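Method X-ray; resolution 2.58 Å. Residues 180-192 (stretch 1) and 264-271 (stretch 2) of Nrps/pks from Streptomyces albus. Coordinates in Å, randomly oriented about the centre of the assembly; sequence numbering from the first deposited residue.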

# COMPACT_ATOMS: atom_id res chain seq x y z
N LEU A 180 -8.30 -3.01 6.88
CA LEU A 180 -8.23 -2.14 8.06
C LEU A 180 -6.98 -1.30 8.02
O LEU A 180 -6.96 -0.21 8.55
CB LEU A 180 -8.28 -2.93 9.35
CG LEU A 180 -9.49 -3.83 9.53
CD1 LEU A 180 -9.56 -4.31 10.97
CD2 LEU A 180 -10.81 -3.17 9.17
N THR A 181 -5.92 -1.78 7.41
CA THR A 181 -4.77 -0.92 7.29
C THR A 181 -5.16 0.31 6.44
O THR A 181 -4.78 1.45 6.75
CB THR A 181 -3.59 -1.64 6.64
OG1 THR A 181 -3.09 -2.63 7.53
CG2 THR A 181 -2.50 -0.71 6.43
N ALA A 182 -5.93 0.06 5.38
CA ALA A 182 -6.38 1.12 4.54
C ALA A 182 -7.33 2.07 5.30
O ALA A 182 -7.21 3.32 5.23
CB ALA A 182 -7.04 0.55 3.30
N LEU A 183 -8.27 1.51 6.04
CA LEU A 183 -9.11 2.34 6.86
C LEU A 183 -8.27 3.26 7.70
O LEU A 183 -8.63 4.41 7.88
CB LEU A 183 -10.01 1.52 7.79
CG LEU A 183 -10.95 2.33 8.68
CD1 LEU A 183 -11.91 3.18 7.90
CD2 LEU A 183 -11.77 1.34 9.46
N HIS A 184 -7.19 2.72 8.25
CA HIS A 184 -6.34 3.47 9.13
C HIS A 184 -5.63 4.59 8.42
O HIS A 184 -5.59 5.69 8.92
CB HIS A 184 -5.36 2.55 9.80
CG HIS A 184 -4.25 3.23 10.51
ND1 HIS A 184 -4.37 3.66 11.81
CD2 HIS A 184 -2.99 3.51 10.13
CE1 HIS A 184 -3.22 4.18 12.20
NE2 HIS A 184 -2.36 4.10 11.20
N LEU A 185 -5.14 4.35 7.23
CA LEU A 185 -4.44 5.36 6.49
C LEU A 185 -5.39 6.41 5.98
O LEU A 185 -5.03 7.59 5.91
CB LEU A 185 -3.69 4.72 5.31
CG LEU A 185 -2.43 3.91 5.65
CD1 LEU A 185 -1.78 3.34 4.39
CD2 LEU A 185 -1.45 4.76 6.43
N ALA A 186 -6.60 6.00 5.63
CA ALA A 186 -7.61 6.95 5.20
C ALA A 186 -8.01 7.92 6.32
O ALA A 186 -8.23 9.12 6.07
CB ALA A 186 -8.85 6.23 4.70
N CYS A 187 -8.14 7.40 7.54
CA CYS A 187 -8.50 8.23 8.67
C CYS A 187 -7.41 9.21 8.96
O CYS A 187 -7.71 10.38 9.24
CB CYS A 187 -8.78 7.39 9.88
SG CYS A 187 -10.33 6.47 9.74
N ARG A 188 -6.15 8.81 8.86
CA ARG A 188 -5.10 9.75 9.21
C ARG A 188 -4.89 10.74 8.09
O ARG A 188 -4.49 11.86 8.34
CB ARG A 188 -3.81 9.06 9.59
CG ARG A 188 -3.93 8.22 10.87
CD ARG A 188 -3.75 9.03 12.16
NE ARG A 188 -2.75 8.44 13.06
CZ ARG A 188 -3.00 7.58 14.05
NH1 ARG A 188 -4.23 7.14 14.33
NH2 ARG A 188 -1.99 7.13 14.78
N ALA A 189 -5.19 10.37 6.85
CA ALA A 189 -5.08 11.31 5.73
C ALA A 189 -6.06 12.42 5.95
O ALA A 189 -5.74 13.57 5.73
CB ALA A 189 -5.40 10.63 4.42
N ILE A 190 -7.25 12.07 6.39
CA ILE A 190 -8.25 13.09 6.63
C ILE A 190 -7.82 14.02 7.79
O ILE A 190 -7.81 15.18 7.61
CB ILE A 190 -9.65 12.49 6.84
CG1 ILE A 190 -10.13 11.83 5.53
CG2 ILE A 190 -10.62 13.57 7.28
CD1 ILE A 190 -11.36 10.96 5.67
N ARG A 191 -7.46 13.48 8.95
CA ARG A 191 -6.95 14.28 10.07
C ARG A 191 -5.77 15.15 9.68
O ARG A 191 -5.73 16.30 10.04
CB ARG A 191 -6.55 13.41 11.28
CG ARG A 191 -7.73 12.79 12.00
CD ARG A 191 -7.36 12.12 13.31
NE ARG A 191 -6.96 10.71 13.13
CZ ARG A 191 -7.76 9.63 13.27
NH1 ARG A 191 -7.25 8.40 13.09
NH2 ARG A 191 -9.06 9.72 13.60
N ASP A 192 -4.85 14.63 8.91
CA ASP A 192 -3.64 15.35 8.61
C ASP A 192 -3.83 16.34 7.46
O ASP A 192 -2.94 17.12 7.17
CB ASP A 192 -2.52 14.38 8.28
CG ASP A 192 -1.96 13.67 9.51
OD1 ASP A 192 -2.70 13.13 10.38
OD2 ASP A 192 -0.72 13.64 9.60
N VAL A 264 -19.26 6.06 14.10
CA VAL A 264 -18.17 6.94 14.41
C VAL A 264 -16.97 6.06 14.59
O VAL A 264 -17.01 5.09 15.38
CB VAL A 264 -18.42 7.66 15.74
CG1 VAL A 264 -17.22 8.51 16.13
CG2 VAL A 264 -19.68 8.48 15.65
N VAL A 265 -15.89 6.42 13.91
CA VAL A 265 -14.64 5.74 14.05
C VAL A 265 -13.88 6.27 15.25
O VAL A 265 -13.16 7.25 15.14
CB VAL A 265 -13.81 5.92 12.80
CG1 VAL A 265 -12.44 5.23 12.94
CG2 VAL A 265 -14.60 5.32 11.63
N ARG A 266 -14.06 5.63 16.40
CA ARG A 266 -13.45 6.12 17.63
C ARG A 266 -11.92 6.05 17.61
O ARG A 266 -11.26 6.98 18.04
CB ARG A 266 -14.02 5.37 18.85
CG ARG A 266 -15.49 5.76 19.19
CD ARG A 266 -15.61 6.94 20.16
NE ARG A 266 -15.09 6.61 21.51
CZ ARG A 266 -15.76 5.93 22.46
NH1 ARG A 266 -17.01 5.53 22.25
NH2 ARG A 266 -15.18 5.67 23.64
N SER A 267 -11.37 4.96 17.10
CA SER A 267 -9.93 4.81 16.94
C SER A 267 -9.54 3.72 15.92
O SER A 267 -10.33 2.81 15.58
CB SER A 267 -9.26 4.49 18.29
OG SER A 267 -9.43 3.13 18.67
N THR A 268 -8.31 3.86 15.41
CA THR A 268 -7.68 2.81 14.63
C THR A 268 -6.22 2.64 15.04
O THR A 268 -5.58 3.58 15.47
CB THR A 268 -7.72 3.05 13.10
OG1 THR A 268 -6.98 4.22 12.77
CG2 THR A 268 -9.13 3.20 12.64
N ALA A 269 -5.72 1.42 14.89
CA ALA A 269 -4.34 1.17 15.12
C ALA A 269 -3.79 0.02 14.28
O ALA A 269 -4.52 -0.95 13.92
CB ALA A 269 -4.13 0.92 16.60
N VAL A 270 -2.50 0.16 13.96
CA VAL A 270 -1.73 -0.87 13.26
C VAL A 270 -0.37 -1.07 13.90
O VAL A 270 0.18 -0.18 14.55
CB VAL A 270 -1.59 -0.60 11.74
CG1 VAL A 270 -2.96 -0.40 11.11
CG2 VAL A 270 -0.72 0.62 11.46
N ASN A 271 0.13 -2.28 13.75
CA ASN A 271 1.48 -2.61 14.19
C ASN A 271 1.98 -3.91 13.56
O ASN A 271 1.42 -4.41 12.56
CB ASN A 271 1.53 -2.64 15.73
CG ASN A 271 0.96 -3.91 16.34
OD1 ASN A 271 0.24 -4.69 15.70
ND2 ASN A 271 1.28 -4.12 17.59

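The axes of the helix 180-192 and the strand 264-271 approach to 8.0 Å, and the contact buries 392 Å² over both sides. On the strand, Thr-268 and Val-270 point toward the helix while Ala-269 between them points away, the usual alternation of an extended chain.

His-184 is the centre of the contact. Its t rotamer, with chi2 near 87°, carries the ring out to the strand, where His-184 ND1 and Thr-268 OG1 lie 2.8 Å apart in a hydrogen bond, the hydroxyl near the ring plane. Either atom could be the donor. Thr-268 suits this place because its p rotamer gives the hydroxyl to the histidine and leaves CG2 facing Leu-183, whose CG is 4.4 Å from Thr-268 CG2. The ring's other nitrogen, NE2, is hydrogen-bonded elsewhere in the structure, so this buried imidazole has both nitrogens satisfied.

Val-270, in the m rotamer, lays CG2 over one face of the ring, 4.1 Å from its centroid, a CH-pi contact; its CG1 reaches to 4.2 Å from Thr-181 OG1. One helical turn beyond His-184, Cys-187 (m) sets SG 4.0 Å from CG1 of Val-265, an apolar contact between compact, buried side chains. Arg-191, long and flexible, runs m then t and bends at chi3 (m), bringing NH1 4.2 Å from Thr-268 OG1, too far for a hydrogen bond.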